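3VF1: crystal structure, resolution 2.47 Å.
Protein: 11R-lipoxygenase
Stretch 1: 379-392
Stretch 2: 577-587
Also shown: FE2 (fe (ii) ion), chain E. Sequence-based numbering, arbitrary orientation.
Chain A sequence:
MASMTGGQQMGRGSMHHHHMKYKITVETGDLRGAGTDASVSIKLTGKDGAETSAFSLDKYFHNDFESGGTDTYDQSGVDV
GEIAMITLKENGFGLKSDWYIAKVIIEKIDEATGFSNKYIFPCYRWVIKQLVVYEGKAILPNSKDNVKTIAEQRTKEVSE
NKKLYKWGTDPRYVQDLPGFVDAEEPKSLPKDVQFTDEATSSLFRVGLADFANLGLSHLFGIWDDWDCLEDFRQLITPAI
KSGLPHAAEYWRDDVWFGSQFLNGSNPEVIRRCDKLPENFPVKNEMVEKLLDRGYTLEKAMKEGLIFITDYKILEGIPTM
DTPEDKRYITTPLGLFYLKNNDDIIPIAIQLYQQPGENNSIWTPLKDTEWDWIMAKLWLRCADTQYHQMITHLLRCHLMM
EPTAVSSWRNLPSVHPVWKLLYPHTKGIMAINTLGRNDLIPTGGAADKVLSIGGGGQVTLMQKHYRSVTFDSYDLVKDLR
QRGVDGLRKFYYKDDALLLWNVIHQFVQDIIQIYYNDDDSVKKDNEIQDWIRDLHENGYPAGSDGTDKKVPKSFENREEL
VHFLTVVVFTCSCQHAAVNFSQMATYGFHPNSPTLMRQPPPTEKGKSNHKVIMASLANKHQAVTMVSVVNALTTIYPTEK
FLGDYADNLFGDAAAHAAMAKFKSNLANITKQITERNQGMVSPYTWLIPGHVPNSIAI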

# COMPACT_ATOMS: atom_id res chain seq x y z
N LEU A 379 6.42 4.39 24.79
CA LEU A 379 6.26 3.11 24.11
C LEU A 379 5.56 3.30 22.77
O LEU A 379 5.95 2.71 21.76
CB LEU A 379 5.47 2.13 24.98
CG LEU A 379 5.28 0.73 24.41
CD1 LEU A 379 6.61 0.01 24.23
CD2 LEU A 379 4.35 -0.09 25.30
N ARG A 380 4.53 4.14 22.76
CA ARG A 380 3.79 4.43 21.54
C ARG A 380 4.65 5.21 20.54
O ARG A 380 4.55 5.01 19.33
CB ARG A 380 2.53 5.23 21.86
CG ARG A 380 1.49 4.45 22.65
CD ARG A 380 0.90 3.33 21.82
NE ARG A 380 0.15 3.83 20.67
CZ ARG A 380 -0.21 3.10 19.63
NH1 ARG A 380 0.11 1.81 19.57
NH2 ARG A 380 -0.88 3.65 18.63
N CYS A 381 5.49 6.10 21.05
CA CYS A 381 6.35 6.90 20.20
C CYS A 381 7.28 5.99 19.40
O CYS A 381 7.48 6.18 18.20
CB CYS A 381 7.17 7.89 21.02
SG CYS A 381 8.03 9.13 20.02
N ALA A 382 7.84 4.99 20.08
CA ALA A 382 8.69 4.01 19.42
C ALA A 382 7.90 3.28 18.33
O ALA A 382 8.40 3.06 17.22
CB ALA A 382 9.22 3.01 20.43
N ASP A 383 6.66 2.92 18.65
CA ASP A 383 5.81 2.19 17.71
C ASP A 383 5.51 3.03 16.47
O ASP A 383 5.41 2.50 15.37
CB ASP A 383 4.51 1.77 18.39
CG ASP A 383 3.63 0.92 17.49
OD1 ASP A 383 3.87 -0.30 17.40
OD2 ASP A 383 2.69 1.48 16.88
N THR A 384 5.39 4.34 16.66
CA THR A 384 5.13 5.25 15.55
C THR A 384 6.29 5.23 14.56
O THR A 384 6.08 5.20 13.35
CB THR A 384 4.92 6.70 16.04
OG1 THR A 384 3.74 6.76 16.86
CG2 THR A 384 4.76 7.64 14.85
N GLN A 385 7.51 5.25 15.09
CA GLN A 385 8.70 5.19 14.24
C GLN A 385 8.62 3.94 13.39
O GLN A 385 8.83 3.97 12.18
CB GLN A 385 9.98 5.16 15.08
CG GLN A 385 10.04 6.14 16.24
CD GLN A 385 9.81 7.57 15.82
OE1 GLN A 385 10.60 8.14 15.06
NE2 GLN A 385 8.73 8.17 16.31
N TYR A 386 8.31 2.82 14.05
CA TYR A 386 8.22 1.53 13.40
C TYR A 386 7.12 1.53 12.33
O TYR A 386 7.33 1.07 11.21
CB TYR A 386 7.93 0.45 14.44
CG TYR A 386 8.09 -0.97 13.94
CD1 TYR A 386 7.16 -1.54 13.08
CD2 TYR A 386 9.17 -1.75 14.33
CE1 TYR A 386 7.30 -2.84 12.63
CE2 TYR A 386 9.33 -3.04 13.88
CZ TYR A 386 8.38 -3.58 13.03
OH TYR A 386 8.53 -4.87 12.58
N HIS A 387 5.95 2.05 12.69
CA HIS A 387 4.80 2.02 11.78
C HIS A 387 5.04 2.82 10.51
O HIS A 387 4.79 2.34 9.41
CB HIS A 387 3.55 2.55 12.47
CG HIS A 387 2.43 2.85 11.52
ND1 HIS A 387 2.06 4.13 11.19
CD2 HIS A 387 1.62 2.03 10.81
CE1 HIS A 387 1.06 4.09 10.33
NE2 HIS A 387 0.77 2.83 10.08
N GLN A 388 5.52 4.05 10.66
CA GLN A 388 5.68 4.95 9.52
C GLN A 388 6.72 4.44 8.52
O GLN A 388 6.45 4.39 7.32
CB GLN A 388 6.08 6.34 10.00
CG GLN A 388 4.97 7.09 10.72
CD GLN A 388 3.79 7.39 9.82
OE1 GLN A 388 3.92 7.46 8.60
NE2 GLN A 388 2.62 7.56 10.43
N MET A 389 7.88 4.05 9.02
CA MET A 389 9.00 3.70 8.15
C MET A 389 8.99 2.24 7.71
O MET A 389 9.29 1.94 6.55
CB MET A 389 10.33 4.03 8.83
CG MET A 389 10.45 5.48 9.28
SD MET A 389 9.92 6.65 8.02
CE MET A 389 10.93 6.15 6.63
N ILE A 390 8.65 1.34 8.62
CA ILE A 390 8.73 -0.09 8.33
C ILE A 390 7.39 -0.68 7.88
O ILE A 390 7.29 -1.25 6.80
CB ILE A 390 9.26 -0.89 9.54
CG1 ILE A 390 10.73 -0.55 9.78
CG2 ILE A 390 9.10 -2.39 9.31
CD1 ILE A 390 11.34 -1.23 10.99
N THR A 391 6.37 -0.52 8.72
CA THR A 391 5.07 -1.12 8.44
C THR A 391 4.41 -0.52 7.21
O THR A 391 3.80 -1.23 6.41
CB THR A 391 4.11 -0.97 9.63
OG1 THR A 391 4.70 -1.57 10.79
CG2 THR A 391 2.77 -1.64 9.33
N HIS A 392 4.52 0.80 7.05
CA HIS A 392 3.85 1.48 5.95
C HIS A 392 4.74 1.65 4.73
O HIS A 392 4.53 0.99 3.71
CB HIS A 392 3.33 2.85 6.40
CG HIS A 392 2.64 3.61 5.31
ND1 HIS A 392 2.93 4.93 5.04
CD2 HIS A 392 1.69 3.24 4.43
CE1 HIS A 392 2.18 5.34 4.03
NE2 HIS A 392 1.41 4.34 3.64
FE FE2 E . 0.47 4.78 1.61
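Stretch 2, residues 577-587: AVNFSQMATYG

An iron ion pins the two stretches together at one end: H392 NE2 and N579 OD1 each bind it at 2.3 Å, which holds these two atoms only 2.5 Å apart as fellow ligands rather than as a hydrogen-bonded pair. Water 2 and atoms from elsewhere in the structure complete the metal's shell.

Stretch 1 is helix throughout, widening to a pi-type turn at 387-392. Stretch 2 enters as helix at A577, and a type I turn from N579 to Q582 leads to helix 582-586, running nearly antiparallel to stretch 1 (crossing angle -158°). The axes come no closer than 13.3 Å, and side chains such as H387 and Y586 span the space.

H387 is the hub. Its NE2 donates to the backbone O of V578 at 2.8 Å, while ND1 makes a weak bond of 2.8 Å to Y586 OH. The next residue adds a second polar link: Q388 NE2 donates to Q582 OE1 at 2.9 Å, and Q582 NE2 is itself anchored to N579 O at 3.0 Å. Water 1 links Y586 OH (2.8 Å) to D383 OD2 (2.9 Å).

Apolar contact is centred on V578, whose CG1 lies 3.7 Å from T391 CG2 and whose CG2 lies 4.1 Å from H392 CD2. At the far end, T585 CG2 lies 4.0 Å from R380 NH2, at the guanidinium edge.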

# COMPACT_ATOMS: atom_id res chain seq x y z
N ALA A 577 -5.13 -1.05 5.70
CA ALA A 577 -5.23 -1.23 7.14
C ALA A 577 -4.25 -0.33 7.90
O ALA A 577 -4.58 0.19 8.96
CB ALA A 577 -4.98 -2.69 7.51
N VAL A 578 -3.06 -0.14 7.33
CA VAL A 578 -2.02 0.62 8.00
C VAL A 578 -1.89 2.05 7.47
O VAL A 578 -1.03 2.80 7.91
CB VAL A 578 -0.65 -0.06 7.86
CG1 VAL A 578 -0.76 -1.55 8.19
CG2 VAL A 578 -0.08 0.14 6.46
N ASN A 579 -2.73 2.42 6.51
CA ASN A 579 -2.64 3.74 5.89
C ASN A 579 -3.85 4.62 6.20
O ASN A 579 -3.71 5.70 6.77
CB ASN A 579 -2.46 3.61 4.38
CG ASN A 579 -2.10 4.92 3.71
OD1 ASN A 579 -0.94 5.16 3.35
ND2 ASN A 579 -3.09 5.78 3.53
N PHE A 580 -5.04 4.16 5.83
CA PHE A 580 -6.25 4.98 5.95
C PHE A 580 -6.80 4.99 7.37
O PHE A 580 -7.78 5.67 7.66
CB PHE A 580 -7.31 4.52 4.96
CG PHE A 580 -6.91 4.69 3.53
CD1 PHE A 580 -6.92 5.95 2.94
CD2 PHE A 580 -6.50 3.61 2.77
CE1 PHE A 580 -6.53 6.11 1.62
CE2 PHE A 580 -6.12 3.76 1.46
CZ PHE A 580 -6.13 5.02 0.88
N SER A 581 -6.16 4.23 8.26
CA SER A 581 -6.52 4.22 9.67
C SER A 581 -5.68 5.24 10.44
O SER A 581 -5.81 5.36 11.66
CB SER A 581 -6.29 2.83 10.26
OG SER A 581 -4.93 2.45 10.13
N GLN A 582 -4.84 5.98 9.73
CA GLN A 582 -3.86 6.86 10.36
C GLN A 582 -4.47 8.08 11.05
O GLN A 582 -3.87 8.63 11.97
CB GLN A 582 -2.82 7.31 9.34
CG GLN A 582 -1.72 6.30 9.10
CD GLN A 582 -0.66 6.82 8.15
OE1 GLN A 582 0.49 7.03 8.53
NE2 GLN A 582 -1.04 7.02 6.89
N MET A 583 -5.64 8.51 10.60
CA MET A 583 -6.27 9.68 11.22
C MET A 583 -6.90 9.30 12.55
O MET A 583 -6.87 10.08 13.50
CB MET A 583 -7.32 10.29 10.29
CG MET A 583 -7.92 11.59 10.83
SD MET A 583 -6.68 12.86 11.18
CE MET A 583 -6.34 13.47 9.53
N ALA A 584 -7.46 8.10 12.62
CA ALA A 584 -8.01 7.58 13.86
C ALA A 584 -6.90 7.36 14.88
O ALA A 584 -7.12 7.44 16.09
CB ALA A 584 -8.75 6.28 13.61
N THR A 585 -5.69 7.10 14.38
CA THR A 585 -4.56 6.76 15.24
C THR A 585 -3.74 7.99 15.63
O THR A 585 -3.35 8.13 16.79
CB THR A 585 -3.64 5.74 14.54
OG1 THR A 585 -4.34 4.51 14.35
CG2 THR A 585 -2.39 5.47 15.38
N TYR A 586 -3.48 8.86 14.67
CA TYR A 586 -2.62 10.02 14.90
C TYR A 586 -3.39 11.33 15.00
O TYR A 586 -2.82 12.37 15.34
CB TYR A 586 -1.56 10.13 13.80
CG TYR A 586 -0.63 8.94 13.73
CD1 TYR A 586 0.41 8.80 14.63
CD2 TYR A 586 -0.80 7.95 12.77
CE1 TYR A 586 1.27 7.72 14.58
CE2 TYR A 586 0.04 6.86 12.71
CZ TYR A 586 1.08 6.75 13.62
OH TYR A 586 1.92 5.67 13.55
N GLY A 587 -4.68 11.29 14.70
CA GLY A 587 -5.51 12.48 14.78
C GLY A 587 -5.32 13.18 16.11
O GLY A 587 -5.03 14.37 16.17
O HOH W 1 1.56 3.78 15.56
O HOH W 2 0.20 7.05 2.12